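Local structure of paraflagellar rod component (Trypanosoma brucei, 2Q0X) at residues H141-D146 with M230-V235; F265-D270 with K277-E282. The protein is of unknown function but has an alpha/beta hydrolase fold and is probably a component of the paraflagellar rod. All coordinates share one frame; numbering follows the deposited sequence.

Contact 1: residues H141-D146 with M230-V235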
ATOM      1  N   HIS A 141      -9.288 -14.526 -11.132  1.00 24.67           N
ATOM      2  CA  HIS A 141     -10.470 -13.724 -11.450  1.00 24.66           C
ATOM      3  C   HIS A 141     -10.087 -12.665 -12.445  1.00 24.81           C
ATOM      4  O   HIS A 141      -9.032 -12.031 -12.323  1.00 24.51           O
ATOM      5  CB  HIS A 141     -11.098 -13.090 -10.200  1.00 24.69           C
ATOM      6  CG  HIS A 141     -12.353 -12.311 -10.479  1.00 24.98           C
ATOM      7  ND1 HIS A 141     -12.336 -11.038 -11.008  1.00 25.28           N
ATOM      8  CD2 HIS A 141     -13.658 -12.635 -10.324  1.00 25.06           C
ATOM      9  CE1 HIS A 141     -13.575 -10.607 -11.151  1.00 25.80           C
ATOM     10  NE2 HIS A 141     -14.397 -11.560 -10.752  1.00 26.32           N
ATOM     11  N   GLY A 142     -10.963 -12.480 -13.432  1.00 25.09           N
ATOM     12  CA  GLY A 142     -10.847 -11.361 -14.334  1.00 25.25           C
ATOM     13  C   GLY A 142     -12.158 -10.886 -14.912  1.00 25.49           C
ATOM     14  O   GLY A 142     -13.111 -11.659 -15.087  1.00 25.89           O
ATOM     15  N   VAL A 143     -12.192  -9.590 -15.200  1.00 25.53           N
ATOM     16  CA  VAL A 143     -13.257  -8.973 -15.973  1.00 25.43           C
ATOM     17  C   VAL A 143     -12.800  -8.926 -17.411  1.00 25.48           C
ATOM     18  O   VAL A 143     -11.701  -8.484 -17.705  1.00 25.46           O
ATOM     19  CB  VAL A 143     -13.544  -7.546 -15.511  1.00 25.46           C
ATOM     20  CG1 VAL A 143     -14.685  -6.923 -16.371  1.00 25.18           C
ATOM     21  CG2 VAL A 143     -13.854  -7.526 -13.991  1.00 25.37           C
ATOM     22  N   VAL A 144     -13.652  -9.376 -18.312  1.00 25.71           N
ATOM     23  CA  VAL A 144     -13.305  -9.428 -19.731  1.00 26.01           C
ATOM     24  C   VAL A 144     -14.239  -8.515 -20.530  1.00 26.23           C
ATOM     25  O   VAL A 144     -15.354  -8.237 -20.099  1.00 25.77           O
ATOM     26  CB  VAL A 144     -13.391 -10.870 -20.270  1.00 25.62           C
ATOM     27  CG1 VAL A 144     -12.367 -11.728 -19.585  1.00 25.68           C
ATOM     28  CG2 VAL A 144     -14.808 -11.453 -20.067  1.00 25.56           C
ATOM     29  N   CYS A 145     -13.756  -8.060 -21.684  1.00 26.62           N
ATOM     30  CA  CYS A 145     -14.554  -7.297 -22.638  1.00 27.01           C
ATOM     31  C   CYS A 145     -14.457  -7.919 -24.047  1.00 27.57           C
ATOM     32  O   CYS A 145     -13.724  -8.876 -24.269  1.00 27.78           O
ATOM     33  CB  CYS A 145     -14.072  -5.852 -22.656  1.00 26.76           C
ATOM     34  SG  CYS A 145     -12.382  -5.653 -23.239  1.00 26.87           S
ATOM     35  N   ASP A 146     -15.201  -7.365 -24.996  1.00 28.41           N
ATOM     36  CA  ASP A 146     -15.099  -7.769 -26.394  1.00 29.01           C
ATOM     37  C   ASP A 146     -13.665  -7.538 -26.892  1.00 29.48           C
ATOM     38  O   ASP A 146     -13.159  -6.443 -26.763  1.00 29.45           O
ATOM     39  CB  ASP A 146     -16.100  -6.977 -27.250  1.00 29.09           C
ATOM     40  CG  ASP A 146     -16.268  -7.544 -28.659  1.00 29.29           C
ATOM     41  OD1 ASP A 146     -15.316  -8.116 -29.235  1.00 28.99           O
ATOM     42  OD2 ASP A 146     -17.377  -7.411 -29.204  1.00 30.90           O
ATOM     43  N   MET A 230     -12.447 -17.467 -12.873  1.00 30.51           N
ATOM     44  CA  MET A 230     -13.635 -16.730 -12.479  1.00 30.27           C
ATOM     45  C   MET A 230     -13.763 -15.532 -13.386  1.00 30.06           C
ATOM     46  O   MET A 230     -12.987 -14.604 -13.305  1.00 30.36           O
ATOM     47  CB  MET A 230     -13.537 -16.292 -11.023  1.00 30.25           C
ATOM     48  CG  MET A 230     -13.303 -17.439 -10.052  1.00 29.94           C
ATOM     49  SD  MET A 230     -13.017 -16.839  -8.382  1.00 30.56           S
ATOM     50  CE  MET A 230     -14.687 -16.361  -7.920  1.00 27.14           C
ATOM     51  N   LEU A 231     -14.756 -15.581 -14.264  1.00 30.08           N
ATOM     52  CA  LEU A 231     -14.947 -14.571 -15.289  1.00 29.92           C
ATOM     53  C   LEU A 231     -16.192 -13.709 -15.002  1.00 29.89           C
ATOM     54  O   LEU A 231     -17.239 -14.224 -14.610  1.00 29.48           O
ATOM     55  CB  LEU A 231     -15.057 -15.244 -16.658  1.00 29.49           C
ATOM     56  CG  LEU A 231     -13.844 -16.091 -17.041  1.00 29.51           C
ATOM     57  CD1 LEU A 231     -14.067 -16.873 -18.306  1.00 28.13           C
ATOM     58  CD2 LEU A 231     -12.604 -15.174 -17.152  1.00 29.39           C
ATOM     59  N   ALA A 232     -16.017 -12.400 -15.176  1.00 29.96           N
ATOM     60  CA  ALA A 232     -17.078 -11.418 -15.089  1.00 30.58           C
ATOM     61  C   ALA A 232     -16.968 -10.469 -16.280  1.00 30.87           C
ATOM     62  O   ALA A 232     -15.937 -10.407 -16.931  1.00 30.89           O
ATOM     63  CB  ALA A 232     -16.960 -10.636 -13.791  1.00 30.29           C
ATOM     64  N   HIS A 233     -18.042  -9.736 -16.558  1.00 31.65           N
ATOM     65  CA  HIS A 233     -18.037  -8.700 -17.597  1.00 32.00           C
ATOM     66  C   HIS A 233     -19.136  -7.697 -17.313  1.00 32.09           C
ATOM     67  O   HIS A 233     -20.105  -8.037 -16.645  1.00 32.33           O
ATOM     68  CB  HIS A 233     -18.246  -9.339 -18.973  1.00 32.13           C
ATOM     69  CG  HIS A 233     -19.527 -10.113 -19.098  1.00 33.05           C
ATOM     70  ND1 HIS A 233     -20.726  -9.525 -19.466  1.00 32.83           N
ATOM     71  CD2 HIS A 233     -19.793 -11.432 -18.928  1.00 33.58           C
ATOM     72  CE1 HIS A 233     -21.674 -10.446 -19.500  1.00 32.87           C
ATOM     73  NE2 HIS A 233     -21.135 -11.612 -19.187  1.00 33.73           N
ATOM     74  N   ASN A 234     -18.983  -6.465 -17.805  1.00 32.12           N
ATOM     75  CA  ASN A 234     -20.059  -5.468 -17.752  1.00 32.04           C
ATOM     76  C   ASN A 234     -21.290  -5.991 -18.489  1.00 32.21           C
ATOM     77  O   ASN A 234     -21.166  -6.712 -19.479  1.00 32.16           O
ATOM     78  CB  ASN A 234     -19.619  -4.126 -18.360  1.00 31.81           C
ATOM     79  CG  ASN A 234     -20.720  -3.062 -18.311  1.00 32.16           C
ATOM     80  OD1 ASN A 234     -21.346  -2.760 -19.321  1.00 31.48           O
ATOM     81  ND2 ASN A 234     -20.964  -2.504 -17.127  1.00 31.72           N
ATOM     82  N   VAL A 235     -22.467  -5.604 -18.009  1.00 32.37           N
ATOM     83  CA  VAL A 235     -23.747  -6.074 -18.543  1.00 32.53           C
ATOM     84  C   VAL A 235     -23.948  -5.803 -20.048  1.00 32.62           C
ATOM     85  O   VAL A 235     -24.731  -6.490 -20.703  1.00 32.65           O
ATOM     86  CB  VAL A 235     -24.938  -5.459 -17.721  1.00 32.62           C
ATOM     87  CG1 VAL A 235     -24.940  -3.924 -17.797  1.00 32.53           C
ATOM     88  CG2 VAL A 235     -26.285  -6.031 -18.175  1.00 32.64           C
TER
HETATM   89  O   HOH W   1     -16.827  -5.888 -19.540  1.00 48.15           O
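Gly142 pairs with Leu231 in parallel register and bonds to the residues on either side of it, Met230 and Ala232. Three backbone hydrogen bonds join the segments. Gly142 N donates to Met230 O at 2.9 Å. Ala232 N donates to Gly142 O at 3.0 Å, and Val144 N reaches Ala232 O at 2.9 Å. CA-H...O contacts add to these. His141 CA is 3.2 Å from Met230 O, and Val143 CA makes a like contact with Ala232 O. Further along the chains a water bridges the segments. It accepts from Asn234 N and donates to Val144 O, at 2.8 Å in both cases. His233 ND1 donates to the carbonyl of the next residue, Asn234 O, which lies near the ring plane.

Side-chain packing differs on the two faces. His141 has CG anti to the backbone N (chi1 -177°), and one face of its ring lies over Met230 O. Its CD2 touches Met230 CB at 3.7 Å, and the two side chains cross at about a right angle. Its NE2 is hydrogen-bonded to Asp267 OD2. On the opposite face Val144 CG1 meets Leu231 CD2 at 4.2 Å.

Both strands are inner strands of the hydrolase-fold sheet, between strands 110-115 and 260-264. His141 bonds to Ala114 through its backbone, and Leu231 to Ser263. Helix 200-209 covers Val144 and Leu231 with Trp205. Val275 packs on His141 and Val143.

Contact 2: residues F265-D270 with K277-E282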
ATOM      1  N   PHE A 265     -19.541 -15.031 -13.282  1.00 32.78           N
ATOM      2  CA  PHE A 265     -20.070 -14.380 -12.084  1.00 33.07           C
ATOM      3  C   PHE A 265     -20.818 -13.105 -12.433  1.00 33.15           C
ATOM      4  O   PHE A 265     -20.412 -12.359 -13.331  1.00 33.17           O
ATOM      5  CB  PHE A 265     -18.938 -14.133 -11.084  1.00 33.02           C
ATOM      6  CG  PHE A 265     -18.289 -15.409 -10.642  1.00 33.66           C
ATOM      7  CD1 PHE A 265     -17.366 -16.051 -11.460  1.00 33.33           C
ATOM      8  CD2 PHE A 265     -18.673 -16.025  -9.459  1.00 34.11           C
ATOM      9  CE1 PHE A 265     -16.813 -17.258 -11.086  1.00 33.35           C
ATOM     10  CE2 PHE A 265     -18.120 -17.231  -9.086  1.00 33.97           C
ATOM     11  CZ  PHE A 265     -17.183 -17.845  -9.902  1.00 33.87           C
ATOM     12  N   ASN A 266     -21.907 -12.856 -11.706  1.00 33.17           N
ATOM     13  CA  ASN A 266     -22.753 -11.692 -11.944  1.00 33.31           C
ATOM     14  C   ASN A 266     -22.224 -10.459 -11.198  1.00 33.28           C
ATOM     15  O   ASN A 266     -22.987  -9.708 -10.613  1.00 33.24           O
ATOM     16  CB  ASN A 266     -24.212 -12.004 -11.547  1.00 33.52           C
ATOM     17  CG  ASN A 266     -24.779 -13.196 -12.307  1.00 34.04           C
ATOM     18  OD1 ASN A 266     -24.871 -13.177 -13.532  1.00 34.57           O
ATOM     19  ND2 ASN A 266     -25.135 -14.250 -11.583  1.00 34.44           N
ATOM     20  N   ASP A 267     -20.909 -10.261 -11.240  1.00 33.32           N
ATOM     21  CA  ASP A 267     -20.264  -9.074 -10.695  1.00 33.18           C
ATOM     22  C   ASP A 267     -20.783  -7.840 -11.407  1.00 33.16           C
ATOM     23  O   ASP A 267     -20.994  -7.868 -12.604  1.00 33.27           O
ATOM     24  CB  ASP A 267     -18.745  -9.149 -10.917  1.00 33.36           C
ATOM     25  CG  ASP A 267     -18.086 -10.278 -10.143  1.00 32.78           C
ATOM     26  OD1 ASP A 267     -18.732 -10.886  -9.274  1.00 32.91           O
ATOM     27  OD2 ASP A 267     -16.913 -10.558 -10.408  1.00 33.99           O
ATOM     28  N   THR A 268     -20.986  -6.755 -10.676  1.00 32.96           N
ATOM     29  CA  THR A 268     -21.239  -5.469 -11.316  1.00 32.82           C
ATOM     30  C   THR A 268     -19.879  -4.851 -11.663  1.00 32.85           C
ATOM     31  O   THR A 268     -19.019  -4.684 -10.794  1.00 32.74           O
ATOM     32  CB  THR A 268     -22.057  -4.556 -10.413  1.00 32.77           C
ATOM     33  OG1 THR A 268     -23.208  -5.278  -9.964  1.00 32.00           O
ATOM     34  CG2 THR A 268     -22.474  -3.286 -11.158  1.00 32.96           C
ATOM     35  N   CYS A 269     -19.686  -4.561 -12.947  1.00 32.85           N
ATOM     36  CA  CYS A 269     -18.432  -4.028 -13.456  1.00 32.79           C
ATOM     37  C   CYS A 269     -18.682  -2.740 -14.213  1.00 32.75           C
ATOM     38  O   CYS A 269     -19.722  -2.590 -14.845  1.00 32.98           O
ATOM     39  CB  CYS A 269     -17.773  -5.049 -14.385  1.00 32.68           C
ATOM     40  SG  CYS A 269     -17.624  -6.716 -13.674  1.00 32.58           S
ATOM     41  N   ASP A 270     -17.743  -1.801 -14.161  1.00 32.54           N
ATOM     42  CA  ASP A 270     -17.869  -0.617 -15.006  1.00 32.43           C
ATOM     43  C   ASP A 270     -17.390  -0.970 -16.418  1.00 32.53           C
ATOM     44  O   ASP A 270     -17.251  -2.152 -16.737  1.00 32.76           O
ATOM     45  CB  ASP A 270     -17.164   0.607 -14.388  1.00 32.46           C
ATOM     46  CG  ASP A 270     -15.658   0.464 -14.317  1.00 32.30           C
ATOM     47  OD1 ASP A 270     -15.112  -0.478 -14.892  1.00 30.97           O
ATOM     48  OD2 ASP A 270     -15.018   1.320 -13.677  1.00 32.96           O
ATOM     49  N   LYS A 277     -18.961  -4.250  -7.728  1.00 33.75           N
ATOM     50  CA  LYS A 277     -19.567  -5.068  -6.689  1.00 33.94           C
ATOM     51  C   LYS A 277     -19.470  -6.523  -7.125  1.00 33.52           C
ATOM     52  O   LYS A 277     -19.959  -6.890  -8.187  1.00 33.80           O
ATOM     53  CB  LYS A 277     -21.026  -4.661  -6.470  1.00 34.04           C
ATOM     54  CG  LYS A 277     -21.706  -5.302  -5.240  1.00 34.44           C
ATOM     55  CD  LYS A 277     -23.167  -4.835  -5.125  1.00 34.78           C
ATOM     56  CE  LYS A 277     -24.011  -5.724  -4.192  1.00 35.23           C
ATOM     57  NZ  LYS A 277     -25.376  -5.167  -3.946  1.00 35.56           N
ATOM     58  N   ALA A 278     -18.807  -7.336  -6.313  1.00 33.06           N
ATOM     59  CA  ALA A 278     -18.657  -8.749  -6.589  1.00 32.50           C
ATOM     60  C   ALA A 278     -19.996  -9.403  -6.262  1.00 32.38           C
ATOM     61  O   ALA A 278     -20.737  -8.931  -5.375  1.00 32.01           O
ATOM     62  CB  ALA A 278     -17.555  -9.346  -5.746  1.00 32.19           C
ATOM     63  N   ALA A 279     -20.328 -10.454  -6.995  1.00 32.04           N
ATOM     64  CA  ALA A 279     -21.428 -11.308  -6.595  1.00 32.13           C
ATOM     65  C   ALA A 279     -20.874 -12.126  -5.423  1.00 32.17           C
ATOM     66  O   ALA A 279     -20.375 -13.241  -5.598  1.00 31.83           O
ATOM     67  CB  ALA A 279     -21.872 -12.187  -7.744  1.00 32.04           C
ATOM     68  N   GLU A 280     -20.958 -11.535  -4.232  1.00 32.15           N
ATOM     69  CA  GLU A 280     -20.210 -11.996  -3.068  1.00 32.46           C
ATOM     70  C   GLU A 280     -20.467 -13.464  -2.753  1.00 32.16           C
ATOM     71  O   GLU A 280     -19.534 -14.242  -2.552  1.00 32.22           O
ATOM     72  CB  GLU A 280     -20.520 -11.115  -1.855  1.00 32.63           C
ATOM     73  CG  GLU A 280     -20.048  -9.661  -2.015  1.00 33.27           C
ATOM     74  CD  GLU A 280     -20.474  -8.761  -0.862  1.00 33.45           C
ATOM     75  OE1 GLU A 280     -21.706  -8.596  -0.618  1.00 35.24           O
ATOM     76  OE2 GLU A 280     -19.573  -8.203  -0.205  1.00 34.46           O
ATOM     77  N   SER A 281     -21.731 -13.836  -2.748  1.00 32.00           N
ATOM     78  CA  SER A 281     -22.156 -15.193  -2.422  1.00 32.03           C
ATOM     79  C   SER A 281     -21.713 -16.209  -3.483  1.00 31.54           C
ATOM     80  O   SER A 281     -21.414 -17.359  -3.157  1.00 31.22           O
ATOM     81  CB  SER A 281     -23.683 -15.234  -2.309  1.00 32.04           C
ATOM     82  OG  SER A 281     -24.090 -15.792  -1.073  1.00 33.93           O
ATOM     83  N   GLU A 282     -21.741 -15.793  -4.751  1.00 31.26           N
ATOM     84  CA  GLU A 282     -21.273 -16.633  -5.859  1.00 31.22           C
ATOM     85  C   GLU A 282     -19.766 -16.901  -5.748  1.00 30.80           C
ATOM     86  O   GLU A 282     -19.349 -18.048  -5.851  1.00 30.62           O
ATOM     87  CB  GLU A 282     -21.567 -15.986  -7.217  1.00 31.23           C
ATOM     88  CG  GLU A 282     -23.062 -15.869  -7.589  1.00 31.58           C
ATOM     89  CD  GLU A 282     -23.262 -15.103  -8.904  1.00 31.80           C
ATOM     90  OE1 GLU A 282     -22.245 -14.821  -9.591  1.00 32.94           O
ATOM     91  OE2 GLU A 282     -24.421 -14.782  -9.249  1.00 32.50           O
TER
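Phe265 presents a ring edge to Glu282, whose C lies in the ring plane. Phe265 CE2 is 3.6 Å from Glu282 O, and Phe265 CD2 touches Glu282 CB at 3.7 Å. Ring and carboxylate planes are 44° apart. The ring also meets His283 edge-to-face. The amide of Asn266 is turned 74° from the same carboxylate.

That carboxylate accepts from the Asn266 backbone, and less certainly from its side chain. Asn266 N donates to Glu282 OE1 at 2.9 Å, on the syn lone pair. Asn266 ND2 also approaches Glu282 OE2, though the modelled bond is too short for its length to be trusted. The Glu282 chain, extended beyond CG, carries the carboxylate to the loop.

Asp267 OD1 accepts from Ala279 N at 2.8 Å, on its anti side and 29° out of the carboxylate plane. Ala279 is the N-cap residue of the helix and the centre of an inverse gamma turn. Its CB packs 3.9 Å from Asn266 C. Asp267 OD1 also accepts from His283 NE2.

Thr268 and Lys277 form an antiparallel hydrogen-bonded pair. Thr268 N donates to Lys277 O at 2.7 Å, and Lys277 N to Thr268 O at 3.1 Å.

The small hairpin of 268-269 and 275-277 follows strand 260-264 and leads into helix 280-299. Phe265 touches Ala286 of that helix and Met230 of strand 227-232.

Overall arrangement
Contacts 1 and 2 touch, with centres about 10 Å apart, and contact 2 follows contact 1 along the chain. Asp267 is the main link. Its OD2 lies 2.7 Å from His141 NE2 and 3.4 Å from Ala232 CB. Asn234 ND2 reaches Cys269 O at 2.6 Å, a probable hydrogen bond. Met230 CB packs on Phe265 CE1 at 3.4 Å. Asp267 thus joins His141 of the central sheet to His283 of helix 280-299. Alpha/beta hydrolases usually place their catalytic groups on loops near such strand ends, but no active site is established here. A glycerol, probably from crystallisation, lies about 4 Å from the Ala278 side chain.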